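Local coordinates for glucose-6-phosphate isomerase (Chlamydia trachomatis D/UW-3/CX, PDB 6OTU), which catalyses the reversible isomerization of glucose-6-phosphate to fructose-6-phosphate, at residues Ile398-Gln410 and Ser454-Ile468. Numbering follows the deposited sequence.
Sequences IVPVEFIGFLHNQ and SPSSILVAQQLSPRI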
# COMPACT_ATOMS: atom_id res chain seq x y z
N ILE A 398 -17.96 -5.26 -0.88
CA ILE A 398 -17.30 -6.05 -1.91
C ILE A 398 -16.09 -5.30 -2.44
O ILE A 398 -16.16 -4.10 -2.75
CB ILE A 398 -18.29 -6.39 -3.03
CG1 ILE A 398 -19.46 -7.20 -2.46
CG2 ILE A 398 -17.56 -7.11 -4.20
CD1 ILE A 398 -19.05 -8.47 -1.76
N VAL A 399 -14.96 -5.99 -2.52
CA VAL A 399 -13.73 -5.49 -3.13
C VAL A 399 -13.35 -6.41 -4.29
O VAL A 399 -12.96 -7.57 -4.05
CB VAL A 399 -12.58 -5.41 -2.11
CG1 VAL A 399 -11.31 -4.92 -2.81
CG2 VAL A 399 -12.96 -4.51 -0.94
N PRO A 400 -13.48 -5.96 -5.53
CA PRO A 400 -12.98 -6.76 -6.67
C PRO A 400 -11.46 -6.90 -6.64
O PRO A 400 -10.74 -5.95 -6.33
CB PRO A 400 -13.42 -5.95 -7.90
CG PRO A 400 -14.47 -4.95 -7.36
CD PRO A 400 -14.14 -4.71 -5.93
N VAL A 401 -10.96 -8.09 -6.99
CA VAL A 401 -9.54 -8.40 -6.88
C VAL A 401 -8.98 -8.74 -8.26
O VAL A 401 -9.62 -9.43 -9.06
CB VAL A 401 -9.28 -9.57 -5.91
CG1 VAL A 401 -7.88 -10.18 -6.11
CG2 VAL A 401 -9.42 -9.12 -4.49
N GLU A 402 -7.77 -8.27 -8.52
CA GLU A 402 -6.95 -8.67 -9.65
C GLU A 402 -5.77 -9.47 -9.10
O GLU A 402 -4.82 -8.90 -8.55
CB GLU A 402 -6.49 -7.46 -10.45
CG GLU A 402 -7.64 -6.66 -11.08
CD GLU A 402 -7.18 -5.40 -11.83
OE1 GLU A 402 -6.12 -4.83 -11.50
OE2 GLU A 402 -7.89 -4.99 -12.76
N PHE A 403 -5.82 -10.79 -9.25
CA PHE A 403 -4.72 -11.66 -8.82
C PHE A 403 -3.66 -11.70 -9.90
O PHE A 403 -3.97 -11.83 -11.09
CB PHE A 403 -5.21 -13.09 -8.57
CG PHE A 403 -6.02 -13.26 -7.33
CD1 PHE A 403 -5.43 -13.12 -6.07
CD2 PHE A 403 -7.38 -13.52 -7.41
CE1 PHE A 403 -6.19 -13.26 -4.91
CE2 PHE A 403 -8.14 -13.68 -6.25
CZ PHE A 403 -7.55 -13.55 -5.00
N ILE A 404 -2.40 -11.64 -9.48
CA ILE A 404 -1.29 -11.82 -10.41
C ILE A 404 -0.39 -12.92 -9.88
O ILE A 404 0.07 -12.85 -8.74
CB ILE A 404 -0.48 -10.52 -10.61
CG1 ILE A 404 -1.43 -9.36 -10.92
CG2 ILE A 404 0.57 -10.73 -11.70
CD1 ILE A 404 -0.74 -8.08 -11.39
N GLY A 405 -0.10 -13.91 -10.73
CA GLY A 405 0.72 -15.03 -10.31
C GLY A 405 1.59 -15.62 -11.40
O GLY A 405 1.48 -15.28 -12.58
N PHE A 406 2.47 -16.52 -10.96
CA PHE A 406 3.42 -17.17 -11.86
C PHE A 406 3.51 -18.64 -11.51
O PHE A 406 3.28 -19.05 -10.36
CB PHE A 406 4.79 -16.49 -11.80
CG PHE A 406 4.72 -15.02 -12.02
CD1 PHE A 406 4.74 -14.50 -13.31
CD2 PHE A 406 4.55 -14.14 -10.96
CE1 PHE A 406 4.63 -13.13 -13.54
CE2 PHE A 406 4.45 -12.77 -11.17
CZ PHE A 406 4.49 -12.27 -12.48
N LEU A 407 3.83 -19.45 -12.53
CA LEU A 407 4.02 -20.88 -12.33
C LEU A 407 5.38 -21.22 -11.72
O LEU A 407 5.53 -22.31 -11.17
CB LEU A 407 3.87 -21.62 -13.67
CG LEU A 407 2.52 -21.41 -14.36
CD1 LEU A 407 2.44 -22.21 -15.64
CD2 LEU A 407 1.35 -21.77 -13.44
N HIS A 408 6.36 -20.32 -11.80
CA HIS A 408 7.72 -20.64 -11.40
C HIS A 408 8.37 -19.45 -10.73
O HIS A 408 8.08 -18.30 -11.04
CB HIS A 408 8.59 -21.05 -12.59
CG HIS A 408 8.15 -22.33 -13.22
ND1 HIS A 408 8.40 -23.56 -12.65
CD2 HIS A 408 7.45 -22.57 -14.35
CE1 HIS A 408 7.88 -24.50 -13.41
NE2 HIS A 408 7.31 -23.93 -14.45
N ASN A 409 9.28 -19.75 -9.80
CA ASN A 409 9.97 -18.67 -9.11
C ASN A 409 11.10 -18.11 -9.98
O ASN A 409 11.49 -18.69 -11.01
CB ASN A 409 10.48 -19.15 -7.75
CG ASN A 409 11.49 -20.28 -7.86
OD1 ASN A 409 12.58 -20.12 -8.42
ND2 ASN A 409 11.14 -21.44 -7.27
N GLN A 410 11.61 -16.95 -9.57
CA GLN A 410 12.68 -16.30 -10.32
C GLN A 410 14.05 -16.83 -9.94
O GLN A 410 14.93 -16.96 -10.80
CB GLN A 410 12.64 -14.79 -10.10
CG GLN A 410 11.48 -14.08 -10.75
CD GLN A 410 11.54 -12.58 -10.48
OE1 GLN A 410 11.32 -12.14 -9.35
NE2 GLN A 410 11.86 -11.80 -11.51
N SER A 454 -17.81 -12.40 -4.46
CA SER A 454 -16.83 -11.34 -4.50
C SER A 454 -15.94 -11.59 -5.72
O SER A 454 -15.26 -12.64 -5.77
CB SER A 454 -16.01 -11.30 -3.21
OG SER A 454 -14.78 -10.62 -3.35
N PRO A 455 -15.94 -10.72 -6.72
CA PRO A 455 -15.37 -11.08 -8.02
C PRO A 455 -13.85 -10.94 -8.07
O PRO A 455 -13.24 -10.16 -7.34
CB PRO A 455 -16.03 -10.09 -8.99
CG PRO A 455 -16.34 -8.91 -8.14
CD PRO A 455 -16.67 -9.43 -6.77
N SER A 456 -13.25 -11.69 -8.99
CA SER A 456 -11.81 -11.59 -9.19
C SER A 456 -11.44 -12.11 -10.57
O SER A 456 -12.21 -12.83 -11.21
CB SER A 456 -11.03 -12.35 -8.10
OG SER A 456 -11.40 -13.72 -8.04
N SER A 457 -10.24 -11.72 -11.01
CA SER A 457 -9.60 -12.28 -12.20
C SER A 457 -8.19 -12.75 -11.84
O SER A 457 -7.63 -12.41 -10.80
CB SER A 457 -9.55 -11.27 -13.36
OG SER A 457 -8.63 -10.23 -13.11
N ILE A 458 -7.63 -13.55 -12.75
CA ILE A 458 -6.36 -14.24 -12.56
C ILE A 458 -5.54 -14.04 -13.82
O ILE A 458 -5.96 -14.45 -14.91
CB ILE A 458 -6.54 -15.75 -12.29
CG1 ILE A 458 -7.50 -16.02 -11.13
CG2 ILE A 458 -5.20 -16.40 -12.05
CD1 ILE A 458 -7.76 -17.52 -10.86
N LEU A 459 -4.37 -13.42 -13.67
CA LEU A 459 -3.42 -13.26 -14.76
C LEU A 459 -2.14 -14.00 -14.39
O LEU A 459 -1.57 -13.76 -13.32
CB LEU A 459 -3.14 -11.78 -15.00
CG LEU A 459 -2.22 -11.48 -16.18
CD1 LEU A 459 -2.84 -11.96 -17.49
CD2 LEU A 459 -1.91 -9.99 -16.21
N VAL A 460 -1.69 -14.92 -15.26
CA VAL A 460 -0.53 -15.76 -14.96
C VAL A 460 0.41 -15.81 -16.15
O VAL A 460 -0.03 -15.94 -17.30
CB VAL A 460 -0.93 -17.20 -14.57
CG1 VAL A 460 0.23 -17.92 -13.87
CG2 VAL A 460 -2.15 -17.20 -13.70
N ALA A 461 1.72 -15.75 -15.88
CA ALA A 461 2.76 -16.07 -16.84
C ALA A 461 3.61 -17.21 -16.28
O ALA A 461 3.52 -17.54 -15.10
CB ALA A 461 3.64 -14.84 -17.15
N GLN A 462 4.42 -17.82 -17.16
CA GLN A 462 5.31 -18.91 -16.71
C GLN A 462 6.25 -18.44 -15.60
O GLN A 462 6.46 -19.15 -14.61
CB GLN A 462 6.14 -19.44 -17.88
CG GLN A 462 5.43 -20.40 -18.76
CD GLN A 462 4.94 -21.62 -18.02
OE1 GLN A 462 5.54 -22.06 -17.03
NE2 GLN A 462 3.85 -22.18 -18.49
N GLN A 463 6.86 -17.27 -15.78
CA GLN A 463 7.89 -16.83 -14.87
C GLN A 463 8.05 -15.34 -15.08
O GLN A 463 7.95 -14.85 -16.20
CB GLN A 463 9.20 -17.59 -15.11
CG GLN A 463 10.37 -17.27 -14.20
CD GLN A 463 11.69 -17.83 -14.71
OE1 GLN A 463 12.08 -17.59 -15.85
NE2 GLN A 463 12.38 -18.60 -13.86
N LEU A 464 8.24 -14.62 -13.98
CA LEU A 464 8.55 -13.20 -14.05
C LEU A 464 9.93 -13.03 -14.66
O LEU A 464 10.88 -13.72 -14.27
CB LEU A 464 8.46 -12.56 -12.66
CG LEU A 464 8.67 -11.05 -12.51
CD1 LEU A 464 7.77 -10.26 -13.46
CD2 LEU A 464 8.45 -10.60 -11.08
N SER A 465 10.05 -12.12 -15.61
CA SER A 465 11.29 -11.90 -16.34
C SER A 465 11.31 -10.44 -16.78
O SER A 465 10.32 -9.73 -16.62
CB SER A 465 11.38 -12.83 -17.55
OG SER A 465 10.34 -12.52 -18.47
N PRO A 466 12.45 -9.97 -17.30
CA PRO A 466 12.43 -8.62 -17.91
C PRO A 466 11.33 -8.46 -18.95
O PRO A 466 10.59 -7.47 -18.91
CB PRO A 466 13.83 -8.51 -18.53
CG PRO A 466 14.69 -9.35 -17.65
CD PRO A 466 13.81 -10.49 -17.15
N ARG A 467 11.19 -9.41 -19.87
CA ARG A 467 10.17 -9.30 -20.91
C ARG A 467 8.77 -9.25 -20.31
O ARG A 467 7.97 -8.36 -20.63
CB ARG A 467 10.30 -10.47 -21.89
CG ARG A 467 9.26 -10.41 -22.99
CD ARG A 467 9.51 -11.41 -24.11
NE ARG A 467 8.48 -11.25 -25.14
CZ ARG A 467 8.68 -10.70 -26.33
NH1 ARG A 467 9.89 -10.25 -26.67
NH2 ARG A 467 7.67 -10.61 -27.19
N ILE A 468 8.48 -10.19 -19.40
CA ILE A 468 7.16 -10.27 -18.79
C ILE A 468 6.88 -9.03 -17.94
O ILE A 468 5.75 -8.52 -17.92
CB ILE A 468 7.03 -11.58 -17.97
CG1 ILE A 468 7.01 -12.79 -18.90
CG2 ILE A 468 5.78 -11.55 -17.10
CD1 ILE A 468 5.76 -12.90 -19.77
O HOH W 1 -14.90 -8.74 -1.47
O HOH W 2 -5.95 -10.41 -12.94
O HOH W 3 8.38 -15.61 -11.33
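Phe403 and Ile458 pair at the middle of two adjacent parallel strands, 401-406 and 456-461, in the mixed sheet of one of the two SIS-type subdomains of the phosphoglucose isomerase fold. The strand axes approach to 4.8 Å and run 20° apart in direction. Backbone bonds alternate in direction from Val401 N to Leu407 N; Gly405 N to Leu459 O is 3.0 Å long and nearly straight (166°), whereas Ala461 N to Gly405 O is weak. Strand 332-337 bonds the other edge of 401-406 and antiparallel 54-57 flanks 456-461, so the pair is interior to the sheet. Packing is tight there: Ser456 OG, hydrogen-bonded to Ser434 OG of covering helix 422-439, meets the Phe403 ring edge in plane, 3.7 Å from Phe403 CE2, while Val401 CG1 of the same strand as Phe403 sits over one face.

Past the corners at Leu407 and Gln462 the contact becomes looser and more exposed. Gln462 OE1 lies in plane at the His408 ring edge, 3.3 Å from His408 CD2, and water 3 links His408 O to Leu464 N. Gln463 extends its amide to Asn409 O (NE2 to O 3.0 Å). The buried side closes over Phe406, before the corner, where Leu464 CB makes a CH-pi contact 4.0 Å from the ring centroid, 14° off the normal.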